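Local coordinates for protein DMSP lyase (Ruegeria pomeroyi, PDB 5CU1) that belongs to the cupin superfamily of beta-barrel proteins and binds an iron(III) ion inside its barrel, at residues A[144-150]-A[190-196]; A[39-43]-A[120-124]. All blocks are in the same frame, centred on the assembly; numbering follows the deposited sequence.

Contact 1: A[144-150]-A[190-196]. With FE (Fe (III) ion), chain B.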
loop_
_atom_site.group_PDB
_atom_site.type_symbol
_atom_site.label_atom_id
_atom_site.label_comp_id
_atom_site.label_asym_id
_atom_site.label_seq_id
_atom_site.Cartn_x
_atom_site.Cartn_y
_atom_site.Cartn_z
ATOM N N GLU A 144 0.703 5.545 12.532
ATOM C CA GLU A 144 1.699 6.152 11.772
ATOM C C GLU A 144 2.120 5.410 10.561
ATOM O O GLU A 144 2.222 4.278 10.566
ATOM C CB GLU A 144 2.851 6.514 12.613
ATOM C CG GLU A 144 2.558 7.315 13.811
ATOM C CD GLU A 144 3.775 7.835 14.559
ATOM O OE1 GLU A 144 4.533 7.179 15.018
ATOM O OE2 GLU A 144 3.930 8.954 14.757
ATOM N N GLU A 145 2.306 6.187 9.564
ATOM C CA GLU A 145 2.506 5.770 8.227
ATOM C C GLU A 145 3.632 6.312 7.355
ATOM O O GLU A 145 3.862 7.306 7.346
ATOM C CB GLU A 145 1.164 5.687 7.496
ATOM C CG GLU A 145 1.102 5.474 6.083
ATOM C CD GLU A 145 -0.233 5.617 5.499
ATOM O OE1 GLU A 145 -0.733 6.569 5.306
ATOM O OE2 GLU A 145 -0.831 4.722 5.298
ATOM N N ILE A 146 4.305 5.455 6.699
ATOM C CA ILE A 146 5.080 5.705 5.513
ATOM C C ILE A 146 4.638 5.170 4.136
ATOM O O ILE A 146 4.470 4.111 4.002
ATOM C CB ILE A 146 6.594 5.570 5.838
ATOM C CG1 ILE A 146 7.450 6.555 5.047
ATOM C CG2 ILE A 146 7.088 4.131 6.035
ATOM C CD1 ILE A 146 8.948 6.411 5.305
ATOM N N TYR A 147 4.459 6.006 3.173
ATOM C CA TYR A 147 4.374 5.737 1.753
ATOM C C TYR A 147 5.699 5.900 0.928
ATOM O O TYR A 147 6.162 6.883 0.668
ATOM C CB TYR A 147 3.124 6.472 1.171
ATOM C CG TYR A 147 1.717 5.932 1.062
ATOM C CD1 TYR A 147 0.843 5.961 2.063
ATOM C CD2 TYR A 147 1.228 5.567 -0.122
ATOM C CE1 TYR A 147 -0.453 5.624 1.908
ATOM C CE2 TYR A 147 -0.009 5.177 -0.289
ATOM C CZ TYR A 147 -0.874 5.183 0.703
ATOM O OH TYR A 147 -2.068 4.832 0.380
ATOM N N PHE A 148 6.246 4.831 0.592
ATOM C CA PHE A 148 7.325 4.603 -0.323
ATOM C C PHE A 148 6.873 4.145 -1.674
ATOM O O PHE A 148 6.480 3.165 -1.806
ATOM C CB PHE A 148 8.492 3.801 0.349
ATOM C CG PHE A 148 9.740 3.720 -0.416
ATOM C CD1 PHE A 148 10.898 4.383 -0.047
ATOM C CD2 PHE A 148 9.796 2.940 -1.453
ATOM C CE1 PHE A 148 11.981 4.288 -0.702
ATOM C CE2 PHE A 148 10.936 2.870 -2.160
ATOM C CZ PHE A 148 12.002 3.583 -1.768
ATOM N N ILE A 149 7.072 4.913 -2.616
ATOM C CA ILE A 149 6.709 4.707 -3.962
ATOM C C ILE A 149 7.696 3.746 -4.767
ATOM O O ILE A 149 8.821 3.995 -4.923
ATOM C CB ILE A 149 6.392 6.032 -4.700
ATOM C CG1 ILE A 149 5.038 6.507 -4.523
ATOM C CG2 ILE A 149 6.484 5.958 -6.090
ATOM C CD1 ILE A 149 4.611 7.047 -3.276
ATOM N N LEU A 150 7.155 2.723 -5.337
ATOM C CA LEU A 150 7.852 1.750 -6.113
ATOM C C LEU A 150 7.910 1.947 -7.614
ATOM O O LEU A 150 8.842 1.679 -8.137
ATOM C CB LEU A 150 7.437 0.289 -5.776
ATOM C CG LEU A 150 7.154 -0.208 -4.407
ATOM C CD1 LEU A 150 6.266 -1.321 -4.125
ATOM C CD2 LEU A 150 8.368 -0.147 -3.599
ATOM N N MET A 190 2.473 2.240 -7.790
ATOM C CA MET A 190 2.448 1.239 -6.734
ATOM C C MET A 190 3.316 1.746 -5.597
ATOM O O MET A 190 4.362 2.360 -5.842
ATOM C CB MET A 190 2.963 -0.102 -7.238
ATOM C CG MET A 190 3.146 -1.121 -6.148
ATOM S SD MET A 190 4.040 -2.576 -6.684
ATOM C CE MET A 190 3.177 -2.946 -8.203
ATOM N N ALA A 191 2.889 1.509 -4.360
ATOM C CA ALA A 191 3.689 1.893 -3.195
ATOM C C ALA A 191 3.740 0.795 -2.169
ATOM O O ALA A 191 2.820 -0.006 -2.047
ATOM C CB ALA A 191 3.139 3.173 -2.546
ATOM N N LEU A 192 4.837 0.769 -1.435
ATOM C CA LEU A 192 4.921 0.053 -0.184
ATOM C C LEU A 192 4.438 1.001 0.889
ATOM O O LEU A 192 4.825 2.171 0.891
ATOM C CB LEU A 192 6.352 -0.390 0.102
ATOM C CG LEU A 192 6.633 -0.894 1.518
ATOM C CD1 LEU A 192 5.998 -2.270 1.734
ATOM C CD2 LEU A 192 8.140 -0.917 1.812
ATOM N N VAL A 193 3.571 0.500 1.771
ATOM C CA VAL A 193 3.041 1.261 2.890
ATOM C C VAL A 193 3.340 0.550 4.206
ATOM O O VAL A 193 2.911 -0.577 4.388
ATOM C CB VAL A 193 1.532 1.448 2.768
ATOM C CG1 VAL A 193 1.030 2.458 3.809
ATOM C CG2 VAL A 193 1.180 1.874 1.366
ATOM N N LEU A 194 4.079 1.205 5.106
ATOM C CA LEU A 194 4.395 0.657 6.427
ATOM C C LEU A 194 3.590 1.332 7.520
ATOM O O LEU A 194 3.385 2.534 7.474
ATOM C CB LEU A 194 5.887 0.810 6.740
ATOM C CG LEU A 194 6.820 0.107 5.754
ATOM C CD1 LEU A 194 8.259 0.245 6.177
ATOM C CD2 LEU A 194 6.448 -1.363 5.609
ATOM N N TRP A 195 3.123 0.536 8.483
ATOM C CA TRP A 195 2.399 1.018 9.662
ATOM C C TRP A 195 3.157 0.688 10.937
ATOM O O TRP A 195 3.819 -0.349 11.042
ATOM C CB TRP A 195 1.006 0.397 9.770
ATOM C CG TRP A 195 -0.007 1.002 8.901
ATOM C CD1 TRP A 195 0.213 1.724 7.786
ATOM C CD2 TRP A 195 -1.428 0.936 9.070
ATOM N NE1 TRP A 195 -0.978 2.118 7.235
ATOM C CE2 TRP A 195 -2.000 1.648 8.011
ATOM C CE3 TRP A 195 -2.264 0.340 10.014
ATOM C CZ2 TRP A 195 -3.379 1.798 7.877
ATOM C CZ3 TRP A 195 -3.626 0.481 9.876
ATOM C CH2 TRP A 195 -4.171 1.208 8.818
ATOM N N ARG A 196 3.032 1.569 11.917
ATOM C CA ARG A 196 3.603 1.326 13.221
ATOM C C ARG A 196 2.648 1.937 14.219
ATOM O O ARG A 196 1.922 2.871 13.880
ATOM C CB ARG A 196 5.011 1.912 13.321
ATOM C CG ARG A 196 5.073 3.429 13.295
ATOM C CD ARG A 196 6.505 3.945 13.217
ATOM N NE ARG A 196 6.571 5.351 13.629
ATOM C CZ ARG A 196 7.688 6.061 13.754
ATOM N NH1 ARG A 196 8.877 5.536 13.490
ATOM N NH2 ARG A 196 7.614 7.317 14.154
HETATM FE FE FE B . -2.917 5.806 4.921
#

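Contact 2: A[39-43]-A[120-124]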
loop_
_atom_site.group_PDB
_atom_site.type_symbol
_atom_site.label_atom_id
_atom_site.label_comp_id
_atom_site.label_asym_id
_atom_site.label_seq_id
_atom_site.Cartn_x
_atom_site.Cartn_y
_atom_site.Cartn_z
ATOM N N PHE A 39 12.067 4.149 9.943
ATOM C CA PHE A 39 10.705 4.067 10.448
ATOM C C PHE A 39 10.389 2.998 11.409
ATOM O O PHE A 39 9.824 3.158 12.212
ATOM C CB PHE A 39 9.733 4.105 9.267
ATOM C CG PHE A 39 8.283 3.964 9.557
ATOM C CD1 PHE A 39 7.493 5.054 9.654
ATOM C CD2 PHE A 39 7.748 2.782 9.598
ATOM C CE1 PHE A 39 6.162 4.946 9.798
ATOM C CE2 PHE A 39 6.440 2.639 9.807
ATOM C CZ PHE A 39 5.656 3.739 9.861
ATOM N N VAL A 40 10.953 1.913 11.194
ATOM C CA VAL A 40 10.750 0.655 11.798
ATOM C C VAL A 40 11.949 -0.347 11.539
ATOM O O VAL A 40 12.450 -0.475 10.592
ATOM C CB VAL A 40 9.312 0.121 11.556
ATOM C CG1 VAL A 40 8.979 -0.407 10.215
ATOM C CG2 VAL A 40 8.918 -0.714 12.663
ATOM N N ALA A 41 12.326 -1.012 12.532
ATOM C CA ALA A 41 13.126 -2.164 12.508
ATOM C C ALA A 41 12.410 -3.355 12.199
ATOM O O ALA A 41 11.384 -3.590 12.668
ATOM C CB ALA A 41 13.893 -2.333 13.791
ATOM N N LEU A 42 13.034 -4.099 11.362
ATOM C CA LEU A 42 12.574 -5.358 10.860
ATOM C C LEU A 42 12.918 -6.332 11.890
ATOM O O LEU A 42 14.011 -6.302 12.423
ATOM C CB LEU A 42 13.170 -5.713 9.558
ATOM C CG LEU A 42 12.211 -5.699 8.431
ATOM C CD1 LEU A 42 11.289 -4.507 8.468
ATOM C CD2 LEU A 42 12.738 -5.983 7.082
ATOM N N PRO A 43 11.828 -7.127 12.309
ATOM C CA PRO A 43 12.124 -7.959 13.468
ATOM C C PRO A 43 12.753 -9.156 13.159
ATOM O O PRO A 43 13.312 -9.640 14.069
ATOM C CB PRO A 43 10.782 -8.348 14.043
ATOM C CG PRO A 43 9.762 -7.803 13.219
ATOM C CD PRO A 43 10.325 -7.285 12.028
ATOM N N SER A 120 2.854 -9.800 13.015
ATOM C CA SER A 120 3.759 -8.870 13.759
ATOM C C SER A 120 3.040 -7.963 14.655
ATOM O O SER A 120 2.061 -7.529 14.317
ATOM C CB SER A 120 4.555 -8.086 12.865
ATOM O OG SER A 120 5.613 -7.674 13.457
ATOM N N ASP A 121 3.508 -7.697 15.846
ATOM C CA ASP A 121 3.069 -6.572 16.681
ATOM C C ASP A 121 3.783 -5.244 16.590
ATOM O O ASP A 121 3.393 -4.371 17.157
ATOM C CB ASP A 121 3.139 -6.889 18.107
ATOM C CG ASP A 121 2.339 -8.029 18.535
ATOM O OD1 ASP A 121 1.239 -8.076 18.120
ATOM O OD2 ASP A 121 2.808 -8.750 19.487
ATOM N N SER A 122 4.675 -5.131 15.741
ATOM C CA SER A 122 5.403 -4.012 15.683
ATOM C C SER A 122 5.188 -3.129 14.360
ATOM O O SER A 122 5.238 -2.059 14.366
ATOM C CB SER A 122 6.846 -4.438 16.039
ATOM O OG SER A 122 7.628 -5.065 15.124
ATOM N N LEU A 123 4.931 -3.751 13.290
ATOM C CA LEU A 123 4.640 -3.260 12.002
ATOM C C LEU A 123 3.483 -3.961 11.245
ATOM O O LEU A 123 3.145 -4.984 11.563
ATOM C CB LEU A 123 5.972 -3.125 11.208
ATOM C CG LEU A 123 6.883 -4.139 10.619
ATOM C CD1 LEU A 123 7.226 -5.216 11.601
ATOM C CD2 LEU A 123 6.309 -4.809 9.483
ATOM N N ALA A 124 2.930 -3.322 10.254
ATOM C CA ALA A 124 2.348 -3.851 9.061
ATOM C C ALA A 124 2.889 -3.282 7.774
ATOM O O ALA A 124 3.465 -2.385 7.763
ATOM C CB ALA A 124 0.892 -3.723 9.110
#

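Contact 1: A[144-150]-A[190-196]
Glu145 OE2 is held by two partners: it lies 2.4 Å from the iron(III) ion, and it accepts the indole N-H of Trp195 at 3.2 Å from NE1. That bond arrives on the anti side of the carboxylate, tilted out of its plane. Glu145 OE1 also binds the metal and accepts a hydrogen bond from His174, while His141 and His180 complete the protein ligands. With CG anti to the backbone N (chi1 171°) and an extended chain, Glu145 carries both oxygens to the ion. Val193 CG1 packs 3.3 Å from Glu145 OE2. The other methyl of Val193, CG2, sits almost directly above the centre of the Tyr147 ring, 3.8 Å from its centroid in a CH-pi contact.

The backbones pair antiparallel from Glu144-Arg196 to Ile149-Ala191, with Leu192 N to Phe148 O at 2.9 Å among the shorter bonds, and Leu150 N adds a bond to Met190 O. On the face bearing Ile146 and Leu194, Ile146 CG2 lies 3.6 Å from Leu194 CB, and both side chains reach helix 34-39. At one end Arg196 NE and NH2 approach Glu144 OE1 from the same face of the carboxylate, NE at 3.1 Å, in a salt bridge; NH1 is hydrogen-bonded to the backbone oxygen of Phe39.

Within this cupin barrel, the strand pair separates two environments: a metal-binding face, where an indole of the neighbouring strand donates to the chelating carboxylate and probably limits its rotation, and a largely apolar face, closed at one end by a salt bridge, that packs on helix 34-39.

Contact 2: A[39-43]-A[120-124]
Leu123 meets both Val40 and Pro43 through the apolar contacts in this small interface of 193 Å² between two loops. Its CB lies 4.1 Å from Val40 CG2 and 4.2 Å from Val40 CG1, so the fork of the valine straddles the first carbon of the leucine, and the two side chains run at about a right angle. Farther along, Leu123 CD1 reaches the proline ring, 3.8 Å from Pro43 CD and 4.0 Å from Pro43 CG. A chi1 of 72° places Leu123 CG between the backbone N and the carbonyl carbon, and from there the CD1 branch extends to the pyrrolidine while CB stays against Val40.

The second group pairs polar atoms with carbon. Two serine hydroxyls border the same proline: Ser122 OG lies 4.0 Å from Pro43 CG and Ser120 OG 4.2 Å from it. Val40 CG2 also approaches the backbone oxygen of Ser122 at 4.3 Å. These are van der Waals approaches, and no hydrogen bond links residues 39-43 to 120-124.

Leu123 also touches Ile112 of another loop, and Leu42 packs on helix 17-32. The contact thus joins the loop after helix 34-39 to the loop leading into strand 124-130, near the protein surface. Without directional bonds across it, the fit rests on the shapes of one leucine, one valine and one proline ring, with the serine hydroxyls at its margin.

Contact 2 lies beside the end of contact 1 that carries Trp195 and Arg196, with centres about 12 Å apart. Two probable hydrogen bonds join them. The one from Arg196 NH1 to Phe39 O, 2.9 Å long and accompanied by a cation-pi contact with the Phe39 ring, ties the start of segment 39-43 to the strand pair. The other, Trp195 N to Ala124 O at 3.0 Å, continues the sheet, since strand 124-130 flanks strand 189-196. Packing adds to this, with Leu194 O 3.5 Å from Phe39 CZ. Contact 2 is remote from the iron(III) ion held in contact 1, Leu123 CB being 14.1 Å from it, and lies at the protein surface, between two loops.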